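Local coordinates for Lys-gingipain catalytic subunit (Porphyromonas gingivalis, PDB 6I9A), which cleaves proteins after lysine as a cysteine peptidase, degrading haemoglobin, collagen and immunoglobulins as a suspected virulence factor in periodontal disease, at residues Q169-Y174 and Y290-A295; V153-G158 and Y178-E183. All coordinates share one frame; numbering follows the deposited sequence. Where two conformers were deposited one is given.

Contact 1: Q169-Y174 and Y290-A295; sequences QPTIKY and YWSVGA. With NA (sodium ion), chain F.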
ATOM      1  N   GLN A 169     -18.999 -14.840   4.103  1.00  9.14           N
ATOM      2  CA  GLN A 169     -20.051 -14.171   3.331  1.00  9.65           C
ATOM      3  C   GLN A 169     -20.445 -12.798   3.921  1.00  9.04           C
ATOM      4  O   GLN A 169     -20.500 -11.815   3.196  1.00  9.85           O
ATOM      5  CB  GLN A 169     -21.256 -15.062   3.167  1.00 10.30           C
ATOM      6  CG  GLN A 169     -20.995 -16.296   2.293  1.00 10.78           C
ATOM      7  CD  GLN A 169     -22.275 -16.976   1.924  1.00 11.55           C
ATOM      8  OE1 GLN A 169     -23.256 -16.302   1.557  1.00 14.23           O
ATOM      9  NE2 GLN A 169     -22.270 -18.284   2.018  1.00 12.27           N
ATOM     10  N   PRO A 170     -20.632 -12.686   5.250  1.00  9.20           N
ATOM     11  CA  PRO A 170     -20.931 -11.346   5.799  1.00  9.54           C
ATOM     12  C   PRO A 170     -19.840 -10.328   5.473  1.00  8.94           C
ATOM     13  O   PRO A 170     -20.141  -9.166   5.226  1.00  9.23           O
ATOM     14  CB  PRO A 170     -21.092 -11.596   7.325  1.00 11.35           C
ATOM     15  CG  PRO A 170     -21.541 -13.058   7.394  1.00 13.57           C
ATOM     16  CD  PRO A 170     -20.846 -13.758   6.264  1.00 10.10           C
ATOM     17  N   THR A 171     -18.554 -10.762   5.479  1.00  8.52           N
ATOM     18  CA  THR A 171     -17.454  -9.826   5.144  1.00  8.40           C
ATOM     19  C   THR A 171     -17.634  -9.275   3.727  1.00  8.58           C
ATOM     20  O   THR A 171     -17.653  -8.044   3.519  1.00  9.05           O
ATOM     21  CB  THR A 171     -16.117 -10.542   5.224  1.00  8.28           C
ATOM     22  OG1 THR A 171     -15.853 -10.971   6.572  1.00  8.63           O
ATOM     23  CG2 THR A 171     -14.967  -9.620   4.790  1.00  9.31           C
ATOM     24  N   ILE A 172     -17.756 -10.186   2.744  1.00  8.61           N
ATOM     25  CA  ILE A 172     -17.812  -9.725   1.344  1.00  9.33           C
ATOM     26  C   ILE A 172     -19.117  -8.974   1.091  1.00  8.64           C
ATOM     27  O   ILE A 172     -19.115  -7.957   0.378  1.00  9.10           O
ATOM     28  CB  ILE A 172     -17.648 -10.962   0.420  1.00 10.68           C
ATOM     29  CG1 ILE A 172     -16.281 -11.637   0.608  1.00 11.04           C
ATOM     30  CG2 ILE A 172     -17.906 -10.585  -1.061  1.00 12.76           C
ATOM     31  CD1 ILE A 172     -15.082 -10.780   0.472  1.00 11.94           C
ATOM     32  N   LYS A 173     -20.226  -9.411   1.696  1.00  8.95           N
ATOM     33  CA  LYS A 173     -21.501  -8.711   1.531  1.00  9.15           C
ATOM     34  C   LYS A 173     -21.433  -7.299   2.079  1.00  9.03           C
ATOM     35  O   LYS A 173     -22.054  -6.388   1.516  1.00  9.84           O
ATOM     36  CB  LYS A 173     -22.653  -9.497   2.148  1.00 10.78           C
ATOM     37  CG  LYS A 173     -22.973 -10.786   1.379  1.00 11.69           C
ATOM     38  CD  LYS A 173     -24.060 -11.612   2.105  1.00 15.02           C
ATOM     39  CE  LYS A 173     -24.523 -12.768   1.228  1.00 19.72           C
ATOM     40  NZ  LYS A 173     -25.596 -13.537   1.913  1.00 25.15           N
ATOM     41  N   TYR A 174     -20.742  -7.074   3.202  1.00  9.09           N
ATOM     42  CA  TYR A 174     -20.591  -5.715   3.752  1.00  9.33           C
ATOM     43  C   TYR A 174     -19.824  -4.843   2.748  1.00  8.58           C
ATOM     44  O   TYR A 174     -20.251  -3.747   2.424  1.00  9.12           O
ATOM     45  CB  TYR A 174     -19.811  -5.819   5.094  1.00  9.08           C
ATOM     46  CG  TYR A 174     -19.575  -4.483   5.758  1.00  9.12           C
ATOM     47  CD1 TYR A 174     -20.437  -4.010   6.757  1.00  9.25           C
ATOM     48  CD2 TYR A 174     -18.487  -3.692   5.402  1.00  8.69           C
ATOM     49  CE1 TYR A 174     -20.191  -2.811   7.412  1.00  8.86           C
ATOM     50  CE2 TYR A 174     -18.240  -2.469   6.039  1.00  9.00           C
ATOM     51  CZ  TYR A 174     -19.100  -2.040   7.030  1.00  8.86           C
ATOM     52  OH  TYR A 174     -18.901  -0.866   7.700  1.00  9.64           O
ATOM     53  N   TYR A 290     -13.092  -8.516  11.834  1.00  7.90           N
ATOM     54  CA  TYR A 290     -13.026  -7.120  12.258  1.00  7.99           C
ATOM     55  C   TYR A 290     -12.122  -6.308  11.349  1.00  7.75           C
ATOM     56  O   TYR A 290     -12.435  -5.161  11.021  1.00  8.68           O
ATOM     57  CB  TYR A 290     -12.479  -6.998  13.716  1.00  9.32           C
ATOM     58  CG  TYR A 290     -13.188  -7.907  14.703  1.00  9.55           C
ATOM     59  CD1 TYR A 290     -14.577  -7.965  14.748  1.00  9.59           C
ATOM     60  CD2 TYR A 290     -12.468  -8.654  15.626  1.00  9.66           C
ATOM     61  CE1 TYR A 290     -15.228  -8.813  15.638  1.00 12.03           C
ATOM     62  CE2 TYR A 290     -13.107  -9.484  16.538  1.00 10.25           C
ATOM     63  CZ  TYR A 290     -14.488  -9.547  16.545  1.00 11.12           C
ATOM     64  OH  TYR A 290     -15.109 -10.382  17.447  1.00 11.94           O
ATOM     65  N   TRP A 291     -11.000  -6.925  10.932  1.00  7.63           N
ATOM     66  CA  TRP A 291     -10.041  -6.253  10.037  1.00  7.59           C
ATOM     67  C   TRP A 291     -10.735  -5.652   8.840  1.00  7.87           C
ATOM     68  O   TRP A 291     -10.552  -4.487   8.519  1.00  8.23           O
ATOM     69  CB  TRP A 291      -8.993  -7.289   9.638  1.00  8.48           C
ATOM     70  CG  TRP A 291      -7.709  -6.789   9.063  1.00  7.81           C
ATOM     71  CD1 TRP A 291      -6.527  -6.704   9.735  1.00  7.89           C
ATOM     72  CD2 TRP A 291      -7.413  -6.469   7.690  1.00  8.17           C
ATOM     73  NE1 TRP A 291      -5.519  -6.341   8.885  1.00  8.16           N
ATOM     74  CE2 TRP A 291      -6.026  -6.218   7.611  1.00  8.01           C
ATOM     75  CE3 TRP A 291      -8.174  -6.407   6.513  1.00  8.62           C
ATOM     76  CZ2 TRP A 291      -5.373  -5.942   6.410  1.00  8.61           C
ATOM     77  CZ3 TRP A 291      -7.538  -6.055   5.326  1.00  9.09           C
ATOM     78  CH2 TRP A 291      -6.150  -5.853   5.269  1.00  8.37           C
ATOM     79  N   SER A 292     -11.603  -6.442   8.186  1.00  7.90           N
ATOM     80  CA  SER A 292     -12.287  -5.952   6.992  1.00  7.80           C
ATOM     81  C   SER A 292     -13.485  -5.092   7.252  1.00  8.15           C
ATOM     82  O   SER A 292     -13.676  -4.086   6.549  1.00  8.49           O
ATOM     83  CB  SER A 292     -12.733  -7.091   6.076  1.00  8.36           C
ATOM     84  OG  SER A 292     -11.615  -7.804   5.559  1.00  8.77           O
ATOM     85  N   VAL A 293     -14.357  -5.455   8.224  1.00  8.64           N
ATOM     86  CA  VAL A 293     -15.650  -4.804   8.421  0.50  8.65           C
ATOM     87  C   VAL A 293     -15.661  -3.737   9.504  1.00  8.76           C
ATOM     88  O   VAL A 293     -16.458  -2.784   9.437  1.00  9.89           O
ATOM     89  CB  VAL A 293     -16.644  -5.933   8.796  0.50 10.66           C
ATOM     90  CG1 VAL A 293     -17.941  -5.409   9.376  0.50  9.35           C
ATOM     91  CG2 VAL A 293     -16.924  -6.814   7.580  0.50 10.85           C
ATOM     92  N   GLY A 294     -14.829  -3.939  10.539  1.00  8.50           N
ATOM     93  CA  GLY A 294     -14.837  -3.107  11.742  1.00  8.89           C
ATOM     94  C   GLY A 294     -15.137  -3.976  12.949  1.00  8.49           C
ATOM     95  O   GLY A 294     -15.646  -5.106  12.850  1.00  9.12           O
ATOM     96  N   ALA A 295     -14.765  -3.444  14.119  1.00  8.81           N
ATOM     97  CA  ALA A 295     -15.139  -4.110  15.373  1.00 10.01           C
ATOM     98  C   ALA A 295     -16.657  -4.055  15.587  1.00  9.86           C
ATOM     99  O   ALA A 295     -17.382  -3.297  14.930  1.00 10.12           O
ATOM    100  CB  ALA A 295     -14.418  -3.460  16.542  1.00 10.69           C
TER
HETATM  101 NA    NA F 704     -17.591  -0.780   9.840  1.00  8.95          NA
HETATM  102  O   HOH W   1     -18.568   1.393  10.387  1.00 10.55           O

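Contact 2: V153-G158 and Y178-E183; sequences VLLIAG and YYYNQE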
ATOM      1  N   VAL A 153     -13.763  -5.437  -9.795  1.00  9.46           N
ATOM      2  CA  VAL A 153     -13.101  -6.030  -8.629  1.00  9.34           C
ATOM      3  C   VAL A 153     -13.493  -7.489  -8.552  1.00  9.18           C
ATOM      4  O   VAL A 153     -14.506  -7.908  -9.150  1.00  9.43           O
ATOM      5  CB  VAL A 153     -13.419  -5.315  -7.284  1.00 10.38           C
ATOM      6  CG1 VAL A 153     -13.026  -3.844  -7.329  1.00 11.25           C
ATOM      7  CG2 VAL A 153     -14.881  -5.477  -6.870  1.00 11.21           C
ATOM      8  N   LEU A 154     -12.692  -8.264  -7.790  1.00  8.67           N
ATOM      9  CA  LEU A 154     -12.947  -9.678  -7.507  1.00  8.72           C
ATOM     10  C   LEU A 154     -12.934  -9.866  -5.996  1.00  8.80           C
ATOM     11  O   LEU A 154     -11.955  -9.548  -5.320  1.00  8.92           O
ATOM     12  CB  LEU A 154     -11.878 -10.541  -8.158  1.00  9.89           C
ATOM     13  CG  LEU A 154     -11.968 -12.056  -7.845  1.00  9.58           C
ATOM     14  CD1 LEU A 154     -13.289 -12.679  -8.319  1.00 10.02           C
ATOM     15  CD2 LEU A 154     -10.770 -12.778  -8.407  1.00 10.28           C
ATOM     16  N   LEU A 155     -14.068 -10.395  -5.466  1.00  8.47           N
ATOM     17  CA  LEU A 155     -14.255 -10.616  -4.013  1.00  8.37           C
ATOM     18  C   LEU A 155     -14.663 -12.054  -3.785  1.00  8.36           C
ATOM     19  O   LEU A 155     -15.634 -12.534  -4.409  1.00  9.18           O
ATOM     20  CB  LEU A 155     -15.350  -9.676  -3.520  1.00  9.05           C
ATOM     21  CG  LEU A 155     -15.127  -8.174  -3.765  1.00  9.18           C
ATOM     22  CD1 LEU A 155     -16.361  -7.371  -3.338  1.00 11.82           C
ATOM     23  CD2 LEU A 155     -13.873  -7.665  -2.986  1.00 11.32           C
ATOM     24  N   ILE A 156     -13.923 -12.772  -2.938  1.00  8.51           N
ATOM     25  CA  ILE A 156     -14.200 -14.197  -2.729  1.00  8.40           C
ATOM     26  C   ILE A 156     -14.263 -14.507  -1.247  1.00  8.58           C
ATOM     27  O   ILE A 156     -13.266 -14.275  -0.508  1.00  8.70           O
ATOM     28  CB  ILE A 156     -13.051 -15.053  -3.382  1.00  8.67           C
ATOM     29  CG1 ILE A 156     -13.030 -14.815  -4.918  1.00 10.15           C
ATOM     30  CG2 ILE A 156     -13.256 -16.556  -3.067  1.00  9.51           C
ATOM     31  CD1 ILE A 156     -11.771 -15.363  -5.554  1.00 12.30           C
ATOM     32  N   ALA A 157     -15.397 -15.098  -0.816  1.00  8.25           N
ATOM     33  CA  ALA A 157     -15.517 -15.733   0.482  1.00  8.88           C
ATOM     34  C   ALA A 157     -15.248 -17.204   0.226  1.00  8.30           C
ATOM     35  O   ALA A 157     -16.138 -17.924  -0.300  1.00  9.36           O
ATOM     36  CB  ALA A 157     -16.903 -15.520   1.079  1.00  9.53           C
ATOM     37  N   GLY A 158     -14.029 -17.666   0.457  1.00  8.37           N
ATOM     38  CA  GLY A 158     -13.644 -19.032   0.129  1.00  9.50           C
ATOM     39  C   GLY A 158     -14.241 -20.071   1.043  1.00  8.57           C
ATOM     40  O   GLY A 158     -15.031 -19.792   1.950  1.00  8.86           O
ATOM     41  N   TYR A 178     -21.728  -1.497   0.894  1.00  9.74           N
ATOM     42  CA  TYR A 178     -21.385  -0.115   1.113  1.00  9.74           C
ATOM     43  C   TYR A 178     -20.460   0.490   0.079  1.00  9.25           C
ATOM     44  O   TYR A 178     -20.520   1.728  -0.060  1.00 10.63           O
ATOM     45  CB  TYR A 178     -20.760   0.008   2.522  1.00 10.53           C
ATOM     46  CG  TYR A 178     -21.821  -0.227   3.579  1.00  9.90           C
ATOM     47  CD1 TYR A 178     -22.876   0.673   3.746  1.00 11.89           C
ATOM     48  CD2 TYR A 178     -21.839  -1.403   4.349  1.00 10.52           C
ATOM     49  CE1 TYR A 178     -23.902   0.419   4.641  1.00 12.33           C
ATOM     50  CE2 TYR A 178     -22.832  -1.626   5.297  1.00 10.82           C
ATOM     51  CZ  TYR A 178     -23.866  -0.714   5.427  1.00 11.23           C
ATOM     52  OH  TYR A 178     -24.805  -0.926   6.413  1.00 13.90           O
ATOM     53  N   TYR A 179     -19.593  -0.299  -0.578  1.00  9.10           N
ATOM     54  CA  TYR A 179     -18.529   0.333  -1.374  1.00  9.25           C
ATOM     55  C   TYR A 179     -18.339  -0.270  -2.765  1.00  9.41           C
ATOM     56  O   TYR A 179     -18.262   0.485  -3.726  1.00  9.78           O
ATOM     57  CB  TYR A 179     -17.204   0.228  -0.592  1.00 10.07           C
ATOM     58  CG  TYR A 179     -17.343   0.805   0.803  1.00  9.59           C
ATOM     59  CD1 TYR A 179     -17.667   2.148   0.998  1.00  9.63           C
ATOM     60  CD2 TYR A 179     -17.182   0.003   1.939  1.00  9.63           C
ATOM     61  CE1 TYR A 179     -17.807   2.685   2.273  1.00  9.27           C
ATOM     62  CE2 TYR A 179     -17.309   0.535   3.221  1.00  9.02           C
ATOM     63  CZ  TYR A 179     -17.649   1.873   3.371  1.00  9.43           C
ATOM     64  OH  TYR A 179     -17.823   2.425   4.627  1.00  9.29           O
ATOM     65  N   TYR A 180     -18.172  -1.594  -2.860  1.00  9.34           N
ATOM     66  CA  TYR A 180     -17.887  -2.239  -4.152  1.00  9.39           C
ATOM     67  C   TYR A 180     -19.188  -2.487  -4.882  1.00  9.57           C
ATOM     68  O   TYR A 180     -19.773  -3.574  -4.841  1.00 10.08           O
ATOM     69  CB  TYR A 180     -17.083  -3.532  -3.917  1.00  9.38           C
ATOM     70  CG  TYR A 180     -15.734  -3.240  -3.294  1.00  9.79           C
ATOM     71  CD1 TYR A 180     -14.728  -2.620  -4.032  1.00 10.38           C
ATOM     72  CD2 TYR A 180     -15.448  -3.622  -1.985  1.00 11.13           C
ATOM     73  CE1 TYR A 180     -13.489  -2.313  -3.458  1.00 10.82           C
ATOM     74  CE2 TYR A 180     -14.209  -3.332  -1.406  1.00 11.33           C
ATOM     75  CZ  TYR A 180     -13.240  -2.674  -2.139  1.00 11.40           C
ATOM     76  OH  TYR A 180     -12.022  -2.331  -1.578  1.00 13.42           O
ATOM     77  N   ASN A 181     -19.663  -1.395  -5.491  1.00 10.07           N
ATOM     78  CA  ASN A 181     -20.974  -1.411  -6.126  1.00 10.36           C
ATOM     79  C   ASN A 181     -21.080  -0.333  -7.207  1.00 11.30           C
ATOM     80  O   ASN A 181     -20.193   0.519  -7.340  1.00 10.33           O
ATOM     81  CB  ASN A 181     -22.087  -1.282  -5.049  1.00 11.50           C
ATOM     82  CG  ASN A 181     -21.997  -0.013  -4.262  1.00 11.36           C
ATOM     83  OD1 ASN A 181     -21.767   1.087  -4.777  1.00 13.28           O
ATOM     84  ND2 ASN A 181     -22.157  -0.135  -2.948  1.00 12.16           N
ATOM     85  N   GLN A 182     -22.175  -0.385  -7.962  1.00 11.73           N
ATOM     86  CA  GLN A 182     -22.337   0.526  -9.095  1.00 12.99           C
ATOM     87  C   GLN A 182     -22.447   1.977  -8.642  1.00 13.21           C
ATOM     88  O   GLN A 182     -21.980   2.882  -9.362  1.00 13.89           O
ATOM     89  CB  GLN A 182     -23.550   0.137  -9.946  1.00 17.02           C
ATOM     90  CG  GLN A 182     -23.721   1.026 -11.212  1.00 23.96           C
ATOM     91  CD  GLN A 182     -22.506   1.034 -12.162  1.00 32.65           C
ATOM     92  OE1 GLN A 182     -22.384   0.167 -13.056  1.00 35.79           O
ATOM     93  NE2 GLN A 182     -21.594   2.032 -12.035  1.00 30.32           N
ATOM     94  N   GLU A 183     -22.979   2.216  -7.443  1.00 12.99           N
ATOM     95  CA  GLU A 183     -23.149   3.584  -6.928  1.00 14.85           C
ATOM     96  C   GLU A 183     -21.802   4.233  -6.652  1.00 14.84           C
ATOM     97  O   GLU A 183     -21.708   5.471  -6.624  1.00 19.10           O
ATOM     98  CB  GLU A 183     -24.026   3.565  -5.648  1.00 19.23           C
ATOM     99  CG  GLU A 183     -25.466   3.120  -5.941  1.00 25.29           C
ATOM    100  CD  GLU A 183     -25.779   1.629  -6.160  1.00 36.89           C
ATOM    101  OE1 GLU A 183     -24.885   0.744  -6.078  1.00 26.91           O
ATOM    102  OE2 GLU A 183     -26.976   1.342  -6.381  1.00 40.83           O
TER

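Contact 1: Q169-Y174 and Y290-A295
Tyr-174 and Val-293 meet twice here, once through carbon and once through a sodium ion. The phenol oxygen, Tyr-174 OH, binds the ion at 2.5 Å, and the last carbonyl of helix 285-293, Val-293 O, binds it at 2.3 Å. A water at 2.4 Å from the ion and Thr-308, Ser-309 and Asp-314 supply the other ligands. Gly-294, with its positive phi, ends the helix at this point, and the negative end of the helix dipole probably favours a cation beside it.

Behind the ion the packing is close. With CG anti to the backbone N (chi1 179°), Tyr-174 reaches out from helix 163-178, and in the Val-293 conformer described here CG1 sits over the ring face, 3.9 Å from the centroid, as a CH-pi contact. Since Val-293 also has a second conformer, that detail is less certain than the metal bonds. One turn earlier Thr-171 OG1 is held by its own helix at Val-167 O, while its methyl CG2 turns across to Ser-292 CB at 3.6 Å. Tyr-313 of helix 312-317 also packs against Thr-171, Tyr-174 and Ser-292.

Lys-173, one residue before the tyrosine, lies on the solvent side of helix 163-178; it is exposed and points its extended chain past Leu-193 and Gln-302. The arrangement is that of two helices within the caspase-like alpha/beta catalytic domain of the C25 family, joined at a sodium site.

Contact 2: V153-G158 and Y178-E183
The ring of Tyr-180 is met obliquely by Val-153 and Leu-155 of strand 152-157; each of these side chains lies at about a right angle to the tyrosine side chain. Val-153 takes the CD1 side of the ring, its CG1 coming to 3.9 Å from Tyr-180 CD1. Leu-155 CD1 takes the other side, 3.9 Å from Tyr-180 CB and 4.1 Å from Tyr-180 CD2. Aromatic neighbours complete the surroundings: Phe-317 meets this ring edge-to-face, while Phe-210 lies with its plane nearly parallel. The second flat group, Tyr-179, carries CB of Tyr-178 over the centre of one face, 3.5 Å above the plane, and stacks with Phe-317.

Val-153 and Leu-155 are two apart in the strand, and both CB atoms point to the loop that follows helix 163-178. This is the return leg of a beta-alpha-beta crossover: strand 152-157, helix 163-178, then strand 188-192, which runs parallel beside the first.

In that return the chain bends sharply at Tyr-180, the centre of an inverse gamma turn closed by a weak bond from Asn-181 N to Tyr-179 O (2.9 Å). CG of Tyr-180 stands beside its backbone N (chi1 -63°), bringing the ring down against the sheet. The side chain of Asn-181 starts out away from the strand, and its ND2 bonds Met-176 O in the last turn of the helix.

How the contacts relate
Both contacts are buried. Helix 163-178 supplies one side of contact 1 and runs into the loop of contact 2; its Ile-172 packs on Leu-155, with CG2 of the isoleucine 3.7 Å from Leu-155 CB. Contact 2 belongs to the sheet side and is purely apolar between its segments, tying a strand to the loop that leads to its neighbour. Contact 1 joins this helix to helix 285-293, distant in sequence, and adds a metal ion to its apolar packing. Asp-314 links the two: it binds the sodium ion of contact 1 through OD2 and accepts a hydrogen bond from Tyr-179, in the loop of contact 2, at OD1.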